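Local coordinates for GCN5-related N-acetyltransferase (Sphaerobacter thermophilus, PDB 3TT2), which probably transfers an acyl group, most likely acetyl from acetyl-coenzyme A, to an acceptor, as enzymes of the GCN5-related family do, at residues R140-H145 with V311-E316; Q162-P167 with V274-G279; L222-V227 with L268-G273. All blocks are in the same frame, centred on the assembly; numbering follows the deposited sequence.

Contact 1 of 3, residues R140-H145 with V311-E316. With SO4 (sulfate ion), chain K.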
# COMPACT_ATOMS: atom_id res chain seq x y z
N ARG A 140 17.83 -5.54 -10.77
CA ARG A 140 19.09 -5.07 -11.32
C ARG A 140 18.95 -3.65 -11.84
O ARG A 140 19.89 -2.86 -11.76
CB ARG A 140 19.63 -6.01 -12.40
CG ARG A 140 19.10 -5.77 -13.81
CD ARG A 140 19.77 -6.70 -14.81
NE ARG A 140 19.62 -8.10 -14.44
CZ ARG A 140 18.82 -8.97 -15.05
NH1 ARG A 140 18.09 -8.58 -16.09
NH2 ARG A 140 18.75 -10.23 -14.63
N LEU A 141 17.78 -3.33 -12.39
CA LEU A 141 17.54 -2.01 -12.94
C LEU A 141 17.61 -0.96 -11.84
O LEU A 141 18.14 0.13 -12.06
CB LEU A 141 16.19 -1.94 -13.63
CG LEU A 141 15.91 -0.58 -14.25
CD1 LEU A 141 16.67 -0.43 -15.55
CD2 LEU A 141 14.44 -0.39 -14.47
N MSE A 142 17.09 -1.29 -10.66
CA MSE A 142 17.21 -0.44 -9.48
C MSE A 142 18.65 -0.16 -9.11
O MSE A 142 19.03 0.99 -8.92
CB MSE A 142 16.52 -1.08 -8.27
CG MSE A 142 15.00 -1.13 -8.36
SE MSE A 142 14.19 0.62 -8.72
CE MSE A 142 14.10 0.51 -10.68
N GLU A 143 19.44 -1.22 -9.00
CA GLU A 143 20.84 -1.10 -8.60
C GLU A 143 21.65 -0.35 -9.65
O GLU A 143 22.53 0.45 -9.34
CB GLU A 143 21.44 -2.48 -8.36
CG GLU A 143 22.86 -2.41 -7.86
CD GLU A 143 23.44 -3.78 -7.58
OE1 GLU A 143 22.71 -4.78 -7.74
OE2 GLU A 143 24.63 -3.84 -7.20
N GLN A 144 21.34 -0.62 -10.91
CA GLN A 144 21.93 0.10 -12.01
C GLN A 144 21.63 1.60 -11.90
O GLN A 144 22.46 2.43 -12.26
CB GLN A 144 21.38 -0.46 -13.33
CG GLN A 144 21.96 0.12 -14.59
CD GLN A 144 21.23 -0.38 -15.83
OE1 GLN A 144 20.50 -1.37 -15.77
NE2 GLN A 144 21.42 0.31 -16.95
N HIS A 145 20.44 1.93 -11.41
CA HIS A 145 20.02 3.33 -11.32
C HIS A 145 20.23 3.99 -9.99
O HIS A 145 19.79 5.12 -9.79
CB HIS A 145 18.59 3.51 -11.80
CG HIS A 145 18.45 3.39 -13.28
ND1 HIS A 145 19.29 4.03 -14.15
CD2 HIS A 145 17.59 2.66 -14.04
CE1 HIS A 145 18.95 3.73 -15.39
NE2 HIS A 145 17.92 2.90 -15.35
N VAL A 311 10.34 -5.58 -2.15
CA VAL A 311 11.49 -4.91 -1.57
C VAL A 311 11.41 -3.45 -1.97
O VAL A 311 11.37 -3.12 -3.15
CB VAL A 311 12.81 -5.48 -2.07
CG1 VAL A 311 13.99 -4.73 -1.42
CG2 VAL A 311 12.89 -6.94 -1.76
N LEU A 312 11.37 -2.58 -0.97
CA LEU A 312 11.29 -1.17 -1.25
C LEU A 312 12.67 -0.62 -1.64
O LEU A 312 13.63 -0.69 -0.87
CB LEU A 312 10.71 -0.43 -0.05
CG LEU A 312 10.73 1.09 -0.04
CD1 LEU A 312 10.31 1.66 -1.37
CD2 LEU A 312 9.79 1.58 1.02
N HIS A 313 12.75 -0.08 -2.84
CA HIS A 313 13.97 0.54 -3.32
C HIS A 313 13.88 2.06 -3.32
O HIS A 313 12.90 2.62 -3.81
CB HIS A 313 14.33 -0.01 -4.70
CG HIS A 313 14.97 -1.36 -4.64
ND1 HIS A 313 14.25 -2.51 -4.43
CD2 HIS A 313 16.27 -1.73 -4.73
CE1 HIS A 313 15.08 -3.55 -4.41
NE2 HIS A 313 16.31 -3.10 -4.58
N ARG A 314 14.89 2.71 -2.75
CA ARG A 314 14.88 4.15 -2.59
C ARG A 314 16.17 4.82 -3.07
O ARG A 314 17.26 4.29 -2.86
CB ARG A 314 14.66 4.51 -1.13
CG ARG A 314 14.43 5.97 -0.90
CD ARG A 314 14.10 6.23 0.54
NE ARG A 314 12.81 5.65 0.94
CZ ARG A 314 12.54 5.29 2.19
NH1 ARG A 314 13.48 5.43 3.12
NH2 ARG A 314 11.35 4.77 2.52
N LYS A 315 16.04 5.98 -3.70
CA LYS A 315 17.20 6.75 -4.13
C LYS A 315 17.05 8.20 -3.67
O LYS A 315 15.94 8.73 -3.68
CB LYS A 315 17.34 6.71 -5.65
CG LYS A 315 18.56 7.41 -6.20
CD LYS A 315 18.38 7.61 -7.69
CE LYS A 315 19.66 8.05 -8.36
NZ LYS A 315 19.47 8.07 -9.85
N GLU A 316 18.14 8.84 -3.28
CA GLU A 316 18.05 10.22 -2.82
C GLU A 316 18.30 11.19 -3.96
O GLU A 316 19.42 11.29 -4.47
CB GLU A 316 19.03 10.49 -1.69
CG GLU A 316 19.08 11.95 -1.26
CD GLU A 316 20.27 12.28 -0.36
OE1 GLU A 316 21.31 12.73 -0.88
OE2 GLU A 316 20.14 12.09 0.87
S SO4 K . 23.73 3.22 -16.71
O1 SO4 K . 24.61 3.66 -15.64
O2 SO4 K . 23.63 1.76 -16.69
O3 SO4 K . 22.41 3.81 -16.53
O4 SO4 K . 24.28 3.63 -18.00

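Contact 2 of 3, residues Q162-P167 with V274-G279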
# COMPACT_ATOMS: atom_id res chain seq x y z
N GLN A 162 -14.14 -20.98 5.95
CA GLN A 162 -14.47 -21.72 7.15
C GLN A 162 -14.35 -20.75 8.28
O GLN A 162 -13.45 -19.92 8.27
CB GLN A 162 -13.44 -22.81 7.38
CG GLN A 162 -13.19 -23.67 6.19
CD GLN A 162 -13.32 -25.12 6.53
OE1 GLN A 162 -14.09 -25.49 7.41
NE2 GLN A 162 -12.55 -25.97 5.83
N PRO A 163 -15.23 -20.87 9.29
CA PRO A 163 -15.23 -19.92 10.42
C PRO A 163 -13.89 -19.87 11.11
O PRO A 163 -13.37 -20.92 11.48
CB PRO A 163 -16.30 -20.48 11.37
CG PRO A 163 -16.58 -21.88 10.88
CD PRO A 163 -16.28 -21.89 9.42
N PRO A 164 -13.35 -18.66 11.31
CA PRO A 164 -12.11 -18.42 12.04
C PRO A 164 -12.22 -18.87 13.49
O PRO A 164 -13.31 -19.11 14.01
CB PRO A 164 -11.98 -16.89 11.99
CG PRO A 164 -12.77 -16.46 10.85
CD PRO A 164 -13.94 -17.41 10.83
N PRO A 165 -11.07 -19.03 14.15
CA PRO A 165 -11.09 -19.28 15.58
C PRO A 165 -11.68 -18.10 16.32
O PRO A 165 -11.49 -16.97 15.87
CB PRO A 165 -9.61 -19.41 15.90
CG PRO A 165 -9.02 -19.94 14.64
CD PRO A 165 -9.72 -19.17 13.58
N ALA A 166 -12.39 -18.36 17.41
CA ALA A 166 -12.87 -17.33 18.34
C ALA A 166 -11.69 -16.67 19.03
O ALA A 166 -10.79 -17.35 19.56
CB ALA A 166 -13.80 -17.93 19.37
N PRO A 167 -11.68 -15.34 19.04
CA PRO A 167 -10.60 -14.55 19.61
C PRO A 167 -10.44 -14.93 21.06
O PRO A 167 -11.46 -15.11 21.72
CB PRO A 167 -11.16 -13.13 19.53
CG PRO A 167 -12.11 -13.17 18.38
CD PRO A 167 -12.77 -14.48 18.53
N VAL A 274 -15.89 -10.99 11.68
CA VAL A 274 -16.85 -10.06 11.11
C VAL A 274 -16.93 -10.19 9.59
O VAL A 274 -18.03 -10.19 9.01
CB VAL A 274 -16.50 -8.61 11.46
CG1 VAL A 274 -17.34 -7.67 10.64
CG2 VAL A 274 -16.67 -8.35 12.94
N TYR A 275 -15.77 -10.31 8.96
CA TYR A 275 -15.70 -10.49 7.51
C TYR A 275 -16.33 -11.81 7.13
O TYR A 275 -17.05 -11.91 6.12
CB TYR A 275 -14.25 -10.52 7.03
CG TYR A 275 -13.61 -9.18 6.80
CD1 TYR A 275 -14.08 -8.33 5.80
CD2 TYR A 275 -12.53 -8.77 7.54
CE1 TYR A 275 -13.49 -7.10 5.58
CE2 TYR A 275 -11.94 -7.55 7.34
CZ TYR A 275 -12.42 -6.71 6.36
OH TYR A 275 -11.80 -5.49 6.16
N TYR A 276 -16.03 -12.84 7.92
CA TYR A 276 -16.50 -14.15 7.57
C TYR A 276 -18.00 -14.18 7.64
O TYR A 276 -18.66 -14.67 6.74
CB TYR A 276 -15.93 -15.24 8.47
CG TYR A 276 -16.58 -16.58 8.21
CD1 TYR A 276 -16.22 -17.35 7.09
CD2 TYR A 276 -17.58 -17.07 9.05
CE1 TYR A 276 -16.83 -18.58 6.84
CE2 TYR A 276 -18.20 -18.30 8.80
CZ TYR A 276 -17.81 -19.04 7.69
OH TYR A 276 -18.41 -20.23 7.45
N ARG A 277 -18.57 -13.65 8.71
CA ARG A 277 -20.00 -13.82 8.85
C ARG A 277 -20.77 -12.78 8.04
O ARG A 277 -21.99 -12.81 7.93
CB ARG A 277 -20.40 -14.01 10.32
CG ARG A 277 -20.70 -12.79 11.11
CD ARG A 277 -20.76 -13.20 12.58
NE ARG A 277 -19.43 -13.22 13.19
CZ ARG A 277 -18.86 -12.18 13.79
NH1 ARG A 277 -19.52 -11.01 13.89
NH2 ARG A 277 -17.65 -12.29 14.30
N ARG A 278 -20.02 -11.87 7.44
CA ARG A 278 -20.48 -10.96 6.39
C ARG A 278 -20.44 -11.56 4.97
O ARG A 278 -21.07 -11.04 4.04
CB ARG A 278 -19.54 -9.77 6.42
CG ARG A 278 -19.91 -8.62 5.60
CD ARG A 278 -19.70 -7.42 6.46
NE ARG A 278 -19.26 -6.27 5.70
CZ ARG A 278 -19.09 -5.06 6.23
NH1 ARG A 278 -19.34 -4.85 7.52
NH2 ARG A 278 -18.67 -4.07 5.46
N GLY A 279 -19.67 -12.63 4.82
CA GLY A 279 -19.52 -13.30 3.54
C GLY A 279 -18.36 -12.83 2.67
O GLY A 279 -18.30 -13.15 1.47

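Contact 3 of 3, residues L222-V227 with L268-G273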
# COMPACT_ATOMS: atom_id res chain seq x y z
N LEU A 222 -16.53 -3.01 10.69
CA LEU A 222 -15.15 -3.44 10.45
C LEU A 222 -14.06 -2.59 11.17
O LEU A 222 -12.85 -2.82 10.98
CB LEU A 222 -14.88 -3.42 8.94
CG LEU A 222 -15.76 -4.20 7.94
CD1 LEU A 222 -15.33 -3.91 6.52
CD2 LEU A 222 -15.70 -5.69 8.21
N TRP A 223 -14.47 -1.61 11.97
CA TRP A 223 -13.51 -0.91 12.80
C TRP A 223 -13.58 -1.39 14.24
O TRP A 223 -14.49 -1.04 14.98
CB TRP A 223 -13.78 0.59 12.76
CG TRP A 223 -13.19 1.23 11.60
CD1 TRP A 223 -12.93 0.66 10.39
CD2 TRP A 223 -12.75 2.58 11.51
NE1 TRP A 223 -12.36 1.58 9.55
CE2 TRP A 223 -12.23 2.77 10.22
CE3 TRP A 223 -12.73 3.66 12.41
CZ2 TRP A 223 -11.71 3.99 9.79
CZ3 TRP A 223 -12.22 4.87 11.98
CH2 TRP A 223 -11.71 5.03 10.68
N LEU A 224 -12.57 -2.15 14.64
CA LEU A 224 -12.55 -2.71 15.98
C LEU A 224 -11.53 -2.03 16.85
O LEU A 224 -10.44 -1.67 16.40
CB LEU A 224 -12.27 -4.20 15.95
CG LEU A 224 -13.26 -5.03 15.15
CD1 LEU A 224 -12.88 -6.46 15.38
CD2 LEU A 224 -14.65 -4.80 15.64
N LEU A 225 -11.90 -1.86 18.11
CA LEU A 225 -11.05 -1.25 19.09
C LEU A 225 -10.88 -2.25 20.23
O LEU A 225 -11.86 -2.81 20.71
CB LEU A 225 -11.74 0.01 19.62
CG LEU A 225 -12.37 0.98 18.63
CD1 LEU A 225 -12.90 2.21 19.35
CD2 LEU A 225 -11.39 1.38 17.55
N ALA A 226 -9.64 -2.51 20.63
CA ALA A 226 -9.43 -3.20 21.89
C ALA A 226 -9.54 -2.17 23.00
O ALA A 226 -8.89 -1.12 22.99
CB ALA A 226 -8.10 -3.90 21.91
N VAL A 227 -10.42 -2.46 23.96
CA VAL A 227 -10.74 -1.50 24.99
C VAL A 227 -10.59 -2.12 26.36
O VAL A 227 -11.16 -3.18 26.65
CB VAL A 227 -12.16 -0.96 24.81
CG1 VAL A 227 -12.58 -0.13 25.98
CG2 VAL A 227 -12.22 -0.13 23.55
N LEU A 268 -7.19 -9.21 15.21
CA LEU A 268 -7.24 -9.76 13.89
C LEU A 268 -8.29 -10.87 13.81
O LEU A 268 -9.14 -10.85 12.92
CB LEU A 268 -5.87 -10.28 13.46
CG LEU A 268 -4.91 -9.23 12.89
CD1 LEU A 268 -3.60 -9.89 12.46
CD2 LEU A 268 -5.53 -8.46 11.73
N GLN A 269 -8.24 -11.81 14.74
CA GLN A 269 -9.20 -12.92 14.76
C GLN A 269 -10.65 -12.42 14.82
O GLN A 269 -11.51 -12.94 14.11
CB GLN A 269 -8.89 -13.88 15.91
CG GLN A 269 -7.68 -14.75 15.66
CD GLN A 269 -7.28 -15.62 16.87
OE1 GLN A 269 -7.52 -15.27 18.04
NE2 GLN A 269 -6.66 -16.78 16.58
N GLU A 270 -10.90 -11.41 15.64
CA GLU A 270 -12.22 -10.79 15.70
C GLU A 270 -12.66 -10.13 14.38
O GLU A 270 -13.81 -10.31 13.95
CB GLU A 270 -12.31 -9.81 16.86
CG GLU A 270 -13.69 -9.22 17.10
CD GLU A 270 -14.50 -9.97 18.15
OE1 GLU A 270 -15.72 -10.12 17.94
OE2 GLU A 270 -13.94 -10.39 19.19
N VAL A 271 -11.76 -9.38 13.74
CA VAL A 271 -12.05 -8.72 12.45
C VAL A 271 -12.37 -9.77 11.39
O VAL A 271 -13.29 -9.60 10.60
CB VAL A 271 -10.90 -7.84 11.95
CG1 VAL A 271 -11.33 -7.05 10.77
CG2 VAL A 271 -10.53 -6.87 12.99
N PHE A 272 -11.61 -10.86 11.40
CA PHE A 272 -11.86 -11.95 10.48
C PHE A 272 -13.24 -12.57 10.69
O PHE A 272 -13.90 -12.98 9.74
CB PHE A 272 -10.75 -13.00 10.59
CG PHE A 272 -9.41 -12.51 10.11
CD1 PHE A 272 -9.31 -11.34 9.40
CD2 PHE A 272 -8.25 -13.23 10.38
CE1 PHE A 272 -8.08 -10.90 8.95
CE2 PHE A 272 -7.02 -12.79 9.93
CZ PHE A 272 -6.93 -11.62 9.22
N GLY A 273 -13.68 -12.63 11.93
CA GLY A 273 -14.98 -13.18 12.19
C GLY A 273 -16.05 -12.31 11.58
O GLY A 273 -17.00 -12.81 11.01

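Contact 1 of 3, residues R140-H145 with V311-E316
Lys315 NZ has two partners: it donates to His145 O across the contact, at 3.0 Å, and forms a salt bridge with Glu109 of helix 100-115. The bond to His145 runs nearly along the carbonyl axis, with a C=O...N angle of 162°. It is reached because the lysine chain leaves strand 305-316 almost fully extended, CG anti to its backbone nitrogen (chi1 -176°) and no bend beyond. His145 lies just past the last turn of helix 136-144, so the ammonium meets the carbonyl end of that helix, while NE2 of the His145 imidazole is bonded to Thr102.

A second, separate patch lies one turn back along the helix, where Met142 meets His313. Met142, here selenomethionine, lays CG over one face of the His313 ring in a CH-pi contact, 4.0 Å from the centroid; CB comes 3.6 Å from His313 CD2, and SE stands obliquely, farther out. The imidazole is steadied by its own strand, His313 ND1 donating to Val311 O at 3.2 Å from above the carbonyl plane. On the outer side, Gln144 NE2 bonds O2 of a sulfate, probably from the crystallisation liquor, at 2.7 Å. The lysine charge is thus likely to be balanced by Glu109 and further stabilised by the helix's carbonyl end, whereas Met142 and His313 add an interaction that needs no charge.

Contact 2 of 3, residues Q162-P167 with V274-G279
Tyr276 lays one face of its ring against the backbone and ring of Pro163, and this is the closely packed part of the contact. Pro163 CA stands over the middle of the ring, 3.8 Å from the centroid and only 13° off the normal, a CH-pi contact. The two side chains run alongside and point the same way, bringing Pro163 CD to 3.7 Å from Tyr276 CZ. At the root of the ring, Pro164 CD approaches Tyr276 CB at 3.8 Å; farther out, Gln162 C lies obliquely to the ring, 3.6 Å from Tyr276 CE1. No hydrogen bond joins the segments. The phenol gets there because CG is anti to the backbone nitrogen (chi1 172°).

The outer side of Gln162 and Pro163 is loose: both are exposed, and Gln162 sends its CB away from the helix, whereas Pro165 and Pro167 touch Gln269, earlier in the same helix. An alanine in place of Tyr276 would probably leave Pro163 without the ring face it packs on and free the start of the connector to move. A proline-aromatic CH-pi contact thus joins a proline-rich, polyproline-like connector to a helix C-terminus closed by a Schellman motif.

Contact 3 of 3, residues L222-V227 with L268-G273
Leu224 sets CG anti to its own carbonyl carbon (chi1 -59°) and then runs CD1 straight out from the backbone (chi2 -174°), which carries that methyl from the strand to the helix. Val271 answers with CG2, the methyl lying beside its backbone nitrogen, and Glu270 with CG. Both meetings are on the same atom: Leu224 CD1 is 3.4 Å from Val271 CG2 and 3.4 Å from Glu270 CG, so it sits between two successive helix residues. The directions differ, since Leu224 slides past Val271 antiparallel to it but crosses Glu270 at about a right angle. Leu224 CG follows at 3.9 Å from Val271 CG2, and Glu270 CB at 3.7 Å from Leu224 CD1.

Glu270 serves here through its aliphatic stem. A bend at chi2 (95°) turns the carboxylate off the leucine, and OE2 is hydrogen-bonded to Trp169. Val271 also touches Cys238 of strand 233-243 and Glu270 touches Ala175 of strand 173-177, so the helix packs across strands 233-243, 223-228 and 173-177, which are neighbours. With no hydrogen bond between the segments, cohesion comes from dispersion and the exclusion of water around buried Leu224 and Val271, while the polar end of Glu270 is served elsewhere.

How the contacts relate
From the N terminus, the chain first lays down 140-145 on helix 136-144, whose partner arrives only with 311-316, so contact 1 closes the longest loop. Inside it, the connector 162-167 waits for 274-279, making the loop of contact 2; contact 3, between 222-227 and 268-273, is nested inside that in turn, and none of the three cross. Contacts 2 and 3 share helix 263-278 and touch, their centres 11 Å apart, tying the connector and strand 223-228 to one helix. Contact 1 lies on the opposite side of the chain's centre, about 40 Å from contact 2 between centres; there the C-terminal strand 305-316, between strands 125-132 and 148-159, returns to the N-terminal half.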